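Local coordinates for diaminopimelate decarboxylase (Helicobacter pylori, PDB 2QGH), which catalyses the PLP-dependent decarboxylation of meso-diaminopimelate to L-lysine, the last step of bacterial lysine synthesis, at residues Ala150-Arg155 against Ala195-Val200; Val200-His205 against Ile235-Phe240; Thr293-Glu298 against Pro362-Gly367. All blocks are in the same frame, centred on the assembly; numbering follows the deposited sequence.

Contact 1. Residues Ala150-Arg155 against Ala195-Val200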
loop_
_atom_site.group_PDB
_atom_site.type_symbol
_atom_site.label_atom_id
_atom_site.label_comp_id
_atom_site.label_asym_id
_atom_site.label_seq_id
_atom_site.Cartn_x
_atom_site.Cartn_y
_atom_site.Cartn_z
ATOM N N ALA A 150 -10.105 33.792 6.247
ATOM C CA ALA A 150 -9.430 32.533 6.533
ATOM C C ALA A 150 -8.060 32.650 7.195
ATOM O O ALA A 150 -7.156 33.300 6.668
ATOM C CB ALA A 150 -9.314 31.717 5.249
ATOM N N ARG A 151 -7.917 32.013 8.356
ATOM C CA ARG A 151 -6.643 32.000 9.069
ATOM C C ARG A 151 -5.741 31.035 8.319
ATOM O O ARG A 151 -6.107 29.888 8.107
ATOM C CB ARG A 151 -6.809 31.501 10.513
ATOM C CG ARG A 151 -7.513 32.473 11.452
ATOM C CD ARG A 151 -7.390 32.046 12.917
ATOM N NE ARG A 151 -8.190 30.866 13.224
ATOM C CZ ARG A 151 -9.505 30.876 13.420
ATOM N NH1 ARG A 151 -10.184 32.015 13.350
ATOM N NH2 ARG A 151 -10.149 29.748 13.677
ATOM N N ILE A 152 -4.570 31.490 7.894
ATOM C CA ILE A 152 -3.669 30.598 7.184
ATOM C C ILE A 152 -2.259 30.646 7.747
ATOM O O ILE A 152 -1.875 31.588 8.436
ATOM C CB ILE A 152 -3.604 30.920 5.659
ATOM C CG1 ILE A 152 -3.036 32.319 5.434
ATOM C CG2 ILE A 152 -4.979 30.802 5.027
ATOM C CD1 ILE A 152 -1.595 32.315 5.017
ATOM N N SER A 153 -1.507 29.594 7.467
ATOM C CA SER A 153 -0.119 29.482 7.878
ATOM C C SER A 153 0.586 29.183 6.562
ATOM O O SER A 153 -0.040 28.698 5.629
ATOM C CB SER A 153 0.059 28.315 8.851
ATOM O OG SER A 153 1.431 28.071 9.130
ATOM N N ILE A 154 1.870 29.483 6.461
ATOM C CA ILE A 154 2.561 29.185 5.222
ATOM C C ILE A 154 3.752 28.306 5.511
ATOM O O ILE A 154 4.570 28.615 6.366
ATOM C CB ILE A 154 2.996 30.477 4.481
ATOM C CG1 ILE A 154 1.748 31.235 4.019
ATOM C CG2 ILE A 154 3.846 30.130 3.272
ATOM C CD1 ILE A 154 2.021 32.455 3.155
ATOM N N ARG A 155 3.826 27.190 4.796
ATOM C CA ARG A 155 4.916 26.240 4.963
ATOM C C ARG A 155 6.103 26.631 4.098
ATOM O O ARG A 155 5.973 26.763 2.883
ATOM C CB ARG A 155 4.446 24.834 4.579
ATOM C CG ARG A 155 5.511 23.768 4.734
ATOM C CD ARG A 155 4.968 22.370 4.460
ATOM N NE ARG A 155 5.990 21.353 4.687
ATOM C CZ ARG A 155 5.795 20.041 4.571
ATOM N NH1 ARG A 155 4.604 19.559 4.231
ATOM N NH2 ARG A 155 6.804 19.205 4.794
ATOM N N ALA A 195 -8.489 40.755 2.140
ATOM C CA ALA A 195 -9.468 40.939 3.201
ATOM C C ALA A 195 -10.047 39.586 3.590
ATOM O O ALA A 195 -10.826 39.472 4.545
ATOM C CB ALA A 195 -10.581 41.865 2.716
ATOM N N PHE A 196 -9.654 38.551 2.851
ATOM C CA PHE A 196 -10.169 37.219 3.116
ATOM C C PHE A 196 -9.123 36.220 3.581
ATOM O O PHE A 196 -9.385 35.020 3.656
ATOM C CB PHE A 196 -10.902 36.712 1.874
ATOM C CG PHE A 196 -11.889 37.699 1.336
ATOM C CD1 PHE A 196 -11.501 38.641 0.387
ATOM C CD2 PHE A 196 -13.190 37.738 1.834
ATOM C CE1 PHE A 196 -12.396 39.615 -0.060
ATOM C CE2 PHE A 196 -14.092 38.706 1.396
ATOM C CZ PHE A 196 -13.695 39.646 0.447
ATOM N N LEU A 197 -7.940 36.722 3.901
ATOM C CA LEU A 197 -6.866 35.878 4.389
ATOM C C LEU A 197 -6.285 36.556 5.611
ATOM O O LEU A 197 -6.282 37.775 5.702
ATOM C CB LEU A 197 -5.779 35.706 3.327
ATOM C CG LEU A 197 -6.207 35.015 2.030
ATOM C CD1 LEU A 197 -5.044 35.018 1.050
ATOM C CD2 LEU A 197 -6.665 33.598 2.324
ATOM N N GLU A 198 -5.806 35.758 6.552
ATOM C CA GLU A 198 -5.211 36.278 7.772
ATOM C C GLU A 198 -4.023 35.394 8.130
ATOM O O GLU A 198 -4.178 34.363 8.786
ATOM C CB GLU A 198 -6.250 36.277 8.899
ATOM C CG GLU A 198 -5.716 36.689 10.265
ATOM C CD GLU A 198 -6.806 36.736 11.331
ATOM O OE1 GLU A 198 -7.610 35.780 11.413
ATOM O OE2 GLU A 198 -6.859 37.726 12.096
ATOM N N PRO A 199 -2.814 35.781 7.687
ATOM C CA PRO A 199 -1.614 34.992 7.985
ATOM C C PRO A 199 -1.317 35.059 9.474
ATOM O O PRO A 199 -1.062 36.135 10.012
ATOM C CB PRO A 199 -0.540 35.669 7.135
ATOM C CG PRO A 199 -0.968 37.105 7.153
ATOM C CD PRO A 199 -2.467 37.004 6.940
ATOM N N VAL A 200 -1.350 33.914 10.143
ATOM C CA VAL A 200 -1.108 33.889 11.578
ATOM C C VAL A 200 -0.016 32.913 12.001
ATOM O O VAL A 200 0.321 32.818 13.179
ATOM C CB VAL A 200 -2.413 33.540 12.342
ATOM C CG1 VAL A 200 -3.493 34.538 11.987
ATOM C CG2 VAL A 200 -2.879 32.124 11.998
#

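Contact 2. Residues Val200-His205 against Ile235-Phe240. With PLP (pyridoxal-5'-phosphate), chain B.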
loop_
_atom_site.group_PDB
_atom_site.type_symbol
_atom_site.label_atom_id
_atom_site.label_comp_id
_atom_site.label_asym_id
_atom_site.label_seq_id
_atom_site.Cartn_x
_atom_site.Cartn_y
_atom_site.Cartn_z
ATOM N N VAL A 200 -1.350 33.914 10.143
ATOM C CA VAL A 200 -1.108 33.889 11.578
ATOM C C VAL A 200 -0.016 32.913 12.001
ATOM O O VAL A 200 0.321 32.818 13.179
ATOM C CB VAL A 200 -2.413 33.540 12.342
ATOM C CG1 VAL A 200 -3.493 34.538 11.987
ATOM C CG2 VAL A 200 -2.879 32.124 11.998
ATOM N N SER A 201 0.568 32.210 11.046
ATOM C CA SER A 201 1.562 31.235 11.419
ATOM C C SER A 201 2.599 30.930 10.353
ATOM O O SER A 201 2.344 31.112 9.163
ATOM C CB SER A 201 0.835 29.945 11.806
ATOM O OG SER A 201 1.722 28.849 11.872
ATOM N N VAL A 202 3.780 30.496 10.791
ATOM C CA VAL A 202 4.839 30.089 9.871
ATOM C C VAL A 202 4.962 28.618 10.188
ATOM O O VAL A 202 4.761 28.217 11.337
ATOM C CB VAL A 202 6.228 30.702 10.168
ATOM C CG1 VAL A 202 6.817 31.235 8.891
ATOM C CG2 VAL A 202 6.144 31.765 11.231
ATOM N N HIS A 203 5.306 27.812 9.196
ATOM C CA HIS A 203 5.426 26.382 9.440
ATOM C C HIS A 203 6.531 25.718 8.623
ATOM O O HIS A 203 6.933 26.222 7.575
ATOM C CB HIS A 203 4.059 25.731 9.164
ATOM C CG HIS A 203 4.097 24.239 9.045
ATOM N ND1 HIS A 203 4.623 23.592 7.948
ATOM C CD2 HIS A 203 3.654 23.267 9.879
ATOM C CE1 HIS A 203 4.503 22.288 8.109
ATOM N NE2 HIS A 203 3.919 22.064 9.272
ATOM N N PHE A 204 7.041 24.598 9.127
ATOM C CA PHE A 204 8.049 23.836 8.405
ATOM C C PHE A 204 8.080 22.396 8.898
ATOM O O PHE A 204 7.801 22.112 10.068
ATOM C CB PHE A 204 9.446 24.462 8.533
ATOM C CG PHE A 204 10.095 24.270 9.884
ATOM C CD1 PHE A 204 10.102 25.299 10.824
ATOM C CD2 PHE A 204 10.728 23.067 10.206
ATOM C CE1 PHE A 204 10.731 25.134 12.054
ATOM C CE2 PHE A 204 11.355 22.898 11.431
ATOM C CZ PHE A 204 11.357 23.938 12.361
ATOM N N HIS A 205 8.396 21.488 7.984
ATOM C CA HIS A 205 8.502 20.071 8.303
ATOM C C HIS A 205 9.538 19.507 7.342
ATOM O O HIS A 205 9.254 19.334 6.156
ATOM C CB HIS A 205 7.164 19.363 8.104
ATOM C CG HIS A 205 7.214 17.912 8.457
ATOM N ND1 HIS A 205 7.216 17.466 9.760
ATOM C CD2 HIS A 205 7.372 16.812 7.683
ATOM C CE1 HIS A 205 7.375 16.155 9.775
ATOM N NE2 HIS A 205 7.472 15.733 8.527
ATOM N N ILE A 235 3.146 41.566 9.358
ATOM C CA ILE A 235 2.478 40.275 9.493
ATOM C C ILE A 235 2.361 39.878 10.964
ATOM O O ILE A 235 3.355 39.650 11.651
ATOM C CB ILE A 235 3.234 39.183 8.717
ATOM C CG1 ILE A 235 3.362 39.605 7.249
ATOM C CG2 ILE A 235 2.486 37.851 8.822
ATOM C CD1 ILE A 235 4.264 38.714 6.435
ATOM N N ASP A 236 1.127 39.792 11.434
ATOM C CA ASP A 236 0.854 39.455 12.822
ATOM C C ASP A 236 0.879 37.953 13.154
ATOM O O ASP A 236 -0.166 37.329 13.329
ATOM C CB ASP A 236 -0.492 40.069 13.210
ATOM C CG ASP A 236 -0.815 39.878 14.664
ATOM O OD1 ASP A 236 0.090 40.084 15.503
ATOM O OD2 ASP A 236 -1.981 39.541 14.968
ATOM N N LEU A 237 2.076 37.385 13.256
ATOM C CA LEU A 237 2.238 35.965 13.570
ATOM C C LEU A 237 1.897 35.661 15.021
ATOM O O LEU A 237 2.228 36.432 15.917
ATOM C CB LEU A 237 3.675 35.514 13.311
ATOM C CG LEU A 237 4.218 35.651 11.893
ATOM C CD1 LEU A 237 5.691 35.252 11.895
ATOM C CD2 LEU A 237 3.410 34.791 10.931
ATOM N N ARG A 238 1.253 34.520 15.243
ATOM C CA ARG A 238 0.867 34.102 16.585
ATOM C C ARG A 238 1.369 32.690 16.876
ATOM O O ARG A 238 1.460 32.289 18.035
ATOM C CB ARG A 238 -0.663 34.150 16.730
ATOM C CG ARG A 238 -1.261 35.574 16.676
ATOM C CD ARG A 238 -1.433 36.166 18.090
ATOM N NE ARG A 238 -1.549 37.631 18.116
ATOM C CZ ARG A 238 -1.742 38.339 19.229
ATOM N NH1 ARG A 238 -1.853 37.725 20.398
ATOM N NH2 ARG A 238 -1.791 39.660 19.184
ATOM N N PHE A 239 1.709 31.954 15.814
ATOM C CA PHE A 239 2.187 30.573 15.931
ATOM C C PHE A 239 3.491 30.292 15.173
ATOM O O PHE A 239 3.789 30.912 14.147
ATOM C CB PHE A 239 1.128 29.596 15.397
ATOM C CG PHE A 239 -0.230 29.751 16.021
ATOM C CD1 PHE A 239 -0.520 29.165 17.247
ATOM C CD2 PHE A 239 -1.229 30.457 15.367
ATOM C CE1 PHE A 239 -1.790 29.279 17.808
ATOM C CE2 PHE A 239 -2.500 30.575 15.919
ATOM C CZ PHE A 239 -2.779 29.980 17.146
ATOM N N PHE A 240 4.248 29.328 15.681
ATOM C CA PHE A 240 5.500 28.898 15.070
ATOM C C PHE A 240 5.397 27.368 15.066
ATOM O O PHE A 240 5.519 26.722 16.115
ATOM C CB PHE A 240 6.695 29.350 15.918
ATOM C CG PHE A 240 8.033 29.171 15.233
ATOM C CD1 PHE A 240 8.485 30.107 14.308
ATOM C CD2 PHE A 240 8.833 28.062 15.515
ATOM C CE1 PHE A 240 9.711 29.950 13.673
ATOM C CE2 PHE A 240 10.065 27.892 14.884
ATOM C CZ PHE A 240 10.504 28.841 13.960
HETATM N N1 PLP B . 3.503 17.136 10.032
HETATM C C2 PLP B . 3.591 17.103 8.625
HETATM C C2A PLP B . 3.245 18.295 7.821
HETATM C C3 PLP B . 4.003 15.862 7.995
HETATM O O3 PLP B . 4.091 15.766 6.620
HETATM C C4 PLP B . 4.313 14.743 8.767
HETATM C C4A PLP B . 4.974 13.631 8.030
HETATM C C5 PLP B . 4.209 14.781 10.165
HETATM C C6 PLP B . 3.822 16.016 10.813
HETATM C C5A PLP B . 4.265 13.628 11.073
HETATM O O4P PLP B . 5.614 13.299 11.310
HETATM P P PLP B . 5.991 12.169 12.161
HETATM O O1P PLP B . 5.095 10.891 12.176
HETATM O O2P PLP B . 6.047 12.816 13.614
HETATM O O3P PLP B . 7.415 11.718 11.656
#

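Contact 3. Residues Thr293-Glu298 against Pro362-Gly367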
loop_
_atom_site.group_PDB
_atom_site.type_symbol
_atom_site.label_atom_id
_atom_site.label_comp_id
_atom_site.label_asym_id
_atom_site.label_seq_id
_atom_site.Cartn_x
_atom_site.Cartn_y
_atom_site.Cartn_z
ATOM N N THR A 293 0.903 -11.960 14.959
ATOM C CA THR A 293 0.635 -12.863 13.861
ATOM C C THR A 293 1.063 -14.278 14.248
ATOM O O THR A 293 2.035 -14.470 14.988
ATOM C CB THR A 293 1.408 -12.410 12.623
ATOM O OG1 THR A 293 1.228 -13.350 11.565
ATOM C CG2 THR A 293 2.878 -12.282 12.949
ATOM N N GLN A 294 0.335 -15.263 13.732
ATOM C CA GLN A 294 0.603 -16.668 14.026
ATOM C C GLN A 294 1.460 -17.338 12.961
ATOM O O GLN A 294 1.421 -16.962 11.794
ATOM C CB GLN A 294 -0.730 -17.413 14.166
ATOM C CG GLN A 294 -0.609 -18.917 14.220
ATOM C CD GLN A 294 -1.952 -19.601 14.389
ATOM O OE1 GLN A 294 -2.046 -20.823 14.317
ATOM N NE2 GLN A 294 -2.997 -18.815 14.621
ATOM N N VAL A 295 2.236 -18.337 13.371
ATOM C CA VAL A 295 3.093 -19.066 12.438
ATOM C C VAL A 295 2.274 -20.141 11.729
ATOM O O VAL A 295 1.578 -20.913 12.374
ATOM C CB VAL A 295 4.255 -19.762 13.168
ATOM C CG1 VAL A 295 5.112 -20.539 12.167
ATOM C CG2 VAL A 295 5.088 -18.739 13.909
ATOM N N LEU A 296 2.359 -20.196 10.405
ATOM C CA LEU A 296 1.614 -21.205 9.658
ATOM C C LEU A 296 2.498 -22.388 9.286
ATOM O O LEU A 296 2.139 -23.538 9.540
ATOM C CB LEU A 296 1.003 -20.592 8.398
ATOM C CG LEU A 296 0.036 -19.431 8.652
ATOM C CD1 LEU A 296 -0.431 -18.861 7.323
ATOM C CD2 LEU A 296 -1.152 -19.910 9.499
ATOM N N TYR A 297 3.653 -22.101 8.690
ATOM C CA TYR A 297 4.598 -23.143 8.284
ATOM C C TYR A 297 6.047 -22.689 8.468
ATOM O O TYR A 297 6.322 -21.500 8.622
ATOM C CB TYR A 297 4.416 -23.499 6.796
ATOM C CG TYR A 297 2.989 -23.717 6.353
ATOM C CD1 TYR A 297 2.322 -22.763 5.577
ATOM C CD2 TYR A 297 2.294 -24.864 6.732
ATOM C CE1 TYR A 297 0.999 -22.948 5.195
ATOM C CE2 TYR A 297 0.978 -25.058 6.360
ATOM C CZ TYR A 297 0.332 -24.100 5.595
ATOM O OH TYR A 297 -0.985 -24.305 5.257
ATOM N N GLU A 298 6.957 -23.660 8.435
ATOM C CA GLU A 298 8.402 -23.443 8.514
ATOM C C GLU A 298 8.896 -24.113 7.237
ATOM O O GLU A 298 8.471 -25.219 6.918
ATOM C CB GLU A 298 9.010 -24.149 9.731
ATOM C CG GLU A 298 9.033 -23.321 11.011
ATOM C CD GLU A 298 10.443 -22.907 11.425
ATOM O OE1 GLU A 298 10.588 -22.214 12.453
ATOM O OE2 GLU A 298 11.404 -23.280 10.726
ATOM N N PRO A 362 14.191 -18.949 17.445
ATOM C CA PRO A 362 14.224 -20.372 17.793
ATOM C C PRO A 362 13.317 -21.094 16.809
ATOM O O PRO A 362 12.501 -20.454 16.133
ATOM C CB PRO A 362 13.665 -20.391 19.209
ATOM C CG PRO A 362 12.698 -19.243 19.194
ATOM C CD PRO A 362 13.481 -18.171 18.472
ATOM N N GLU A 363 13.451 -22.411 16.700
ATOM C CA GLU A 363 12.590 -23.123 15.773
ATOM C C GLU A 363 11.176 -22.985 16.303
ATOM O O GLU A 363 10.925 -23.208 17.487
ATOM C CB GLU A 363 12.972 -24.602 15.665
ATOM C CG GLU A 363 12.226 -25.304 14.539
ATOM C CD GLU A 363 12.664 -26.738 14.322
ATOM O OE1 GLU A 363 12.148 -27.371 13.373
ATOM O OE2 GLU A 363 13.518 -27.230 15.093
ATOM N N LEU A 364 10.258 -22.588 15.431
ATOM C CA LEU A 364 8.866 -22.410 15.826
ATOM C C LEU A 364 8.031 -23.434 15.095
ATOM O O LEU A 364 8.474 -24.024 14.113
ATOM C CB LEU A 364 8.372 -21.008 15.457
ATOM C CG LEU A 364 9.089 -19.778 16.028
ATOM C CD1 LEU A 364 8.687 -18.544 15.237
ATOM C CD2 LEU A 364 8.749 -19.609 17.501
ATOM N N GLU A 365 6.817 -23.641 15.579
ATOM C CA GLU A 365 5.913 -24.589 14.960
ATOM C C GLU A 365 4.563 -23.944 14.678
ATOM O O GLU A 365 4.232 -22.896 15.236
ATOM C CB GLU A 365 5.744 -25.816 15.857
ATOM C CG GLU A 365 5.486 -25.498 17.318
ATOM C CD GLU A 365 5.374 -26.752 18.160
ATOM O OE1 GLU A 365 4.328 -27.439 18.083
ATOM O OE2 GLU A 365 6.342 -27.057 18.888
ATOM N N PRO A 366 3.770 -24.561 13.791
ATOM C CA PRO A 366 2.448 -24.046 13.432
ATOM C C PRO A 366 1.646 -23.703 14.675
ATOM O O PRO A 366 1.438 -24.547 15.546
ATOM C CB PRO A 366 1.838 -25.200 12.648
ATOM C CG PRO A 366 3.034 -25.794 11.965
ATOM C CD PRO A 366 4.049 -25.826 13.085
ATOM N N GLY A 367 1.208 -22.456 14.761
ATOM C CA GLY A 367 0.441 -22.034 15.912
ATOM C C GLY A 367 1.192 -21.086 16.828
ATOM O O GLY A 367 0.568 -20.338 17.576
#

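Contact 1. Residues Ala150-Arg155 against Ala195-Val200
Ala150, Arg151 and Ile152 pair in parallel with Leu197, Glu198 and Pro199, and the short strand axes come within 4.6 Å at an angle of 43°. Four backbone hydrogen bonds run back and forth between the strands. Ala150 N reaches Phe196 O, and Glu198 N reaches Ala150 O. Ile152 N then gives to Glu198 O, and Val200 N to Ile152 O at 2.9 Å. The last of these is nearly linear, with 170° at the hydrogen. Pro199 has no N-H to offer, but it falls where the pairing with 150-155 uses none. Its CA instead lies 3.4 Å from Ile152 O in a CA-H...O contact.

Side chains sort onto the two faces of the sheet. On one face are Ala150, Ile152, Leu197 and Pro199. Ile152 touches both partners there: its CG2 lies 4.2 Å from Leu197 CD2, and its CD1 meets Pro199 CB at 4.1 Å. Chi1 of Ile152 (63°) puts CG1 by Pro199 and CG2 on the Leu197 side; chi2 then carries CD1 to Pro199. On the other face Arg151 and Glu198 lie side by side and point the same way. The contact is by the aliphatic part of the arginine, Arg151 CG to Glu198 OE1 at 3.3 Å. The charged ends do not pair, with Arg151 NH1 5.0 Å from Glu198 OE1. Arg151 NE is instead bonded to Leu126 O.

The two strands are neighbours in the (beta/alpha)8, TIM-type barrel that binds PLP. Helix 133-146 covers Ala150, Ile152 and Leu197 through Ala143 and Leu136. Helix 181-193 packs on Pro199, and strand 127-130 continues the sheet beyond 150-155.

Contact 2. Residues Val200-His205 against Ile235-Phe240
Asp236 touches Val200 through its backbone, as the centre of an inverse gamma turn that leads the chain toward the barrel. Next, Leu237 adds an apolar contact. Its CD1 meets Val202 CG2 at 3.6 Å, the two side chains crossing at about a right angle. Its other methyl, CD2, lies against the backbone N of Ser201.

Arg238 contributes mainly its N-H, which gives a bond of 2.8 Å to Val200 O. Phe239 N gives a second bond to the same oxygen, at 3.1 Å. Val200 O thus accepts from two successive N-H groups, the second of which belongs to the parallel pairing of Ser201 with Phe239.

In that pair the CB atoms of Ser201 and Phe239 are 3.6 Å apart. With CG anti to its carbonyl carbon (chi1 -54°), the Phe239 ring lies alongside Val200, and Phe239 CD2 is 4.1 Å from Val200 CG2. Val200 O lies at the edge of this ring, near its plane. A weak bond runs from Val202 N to Phe239 O. Ser201 OG has its main partner in Ser153 OG. Phe240 points to the other face, with CD1 near Val202 CG2. Farther out, Phe240 CE2 approaches the edge of the Phe204 ring, 4.0 Å from Phe204 CE1.

Past the paired residues, the chain of 200-205 reaches the cofactor. One face of the His205 ring lies over the PLP pyridine, with His205 NE2 3.3 Å from PLP C4A. His205 ND1 is held by Gly244 N, which would limit the ring's rotation.

The contact closes the beta-alpha-beta unit 197-203, 213-232, 239-241 of the barrel. Helix 213-232 packs on Phe204 and Phe240 through Val223. Phe188 of helix 181-193 covers Val202 and Leu237, and strand 127-130 meets Ser201 and His203.

Contact 3. Residues Thr293-Glu298 against Pro362-Gly367
Gly367 N gives a 2.9 Å hydrogen bond to Val295 O, one of two that tie the loop to the strand. The second uses a side chain: Leu364 N reaches Glu298 OE1 at 3.0 Å, from above the carboxylate plane. The Glu298 chain bends at chi2 (-111°), bringing OE1 back to the loop backbone. Between these bonds, Val295 CG2 and Leu364 CD1 meet at 3.8 Å, the side chains crossing at about a right angle. Pro366 brings the CB-CG side of its ring to Leu296 O, with CG at 3.4 Å. Gln294 stretches alongside Gly367, and its OE1 comes to 3.2 Å from Gly367 CA.

Second-shell partners hold the polar groups in place. Arg305 forms a salt bridge with Glu298 OE1, so this oxygen serves both a charge and the loop. Thr33 OG1 bonds Gln294 NE2. Asp368 OD2 takes the N-H of Glu365.

Leu296 and Tyr297 both face Ile308 in a classic beta bulge. The contact thus ties the loop between strands 354-361 and 369-372 to bulged strand 289-299 of the mixed sheet, which also pairs with 306-309. This is at the subunit interface: Met134 of the second subunit packs on Glu298 and Pro366.

From the N terminus, strand 150-155 comes first. Contact 1 closes the loop through helix 181-193 by bringing in strand 197-203. That strand goes straight on into contact 2, which closes the next loop through helix 213-232. The two contacts share Val200 and tie three consecutive barrel strands together. They also touch directly: Arg155 NH2 probably bonds His205 O, 2.8 Å away. Contact 3 opens only later, in the mixed sheet. It closes a longer loop of mostly strands and turns, and lies about 52 Å from contact 2, centre to centre. All three are in series; none nests or crosses.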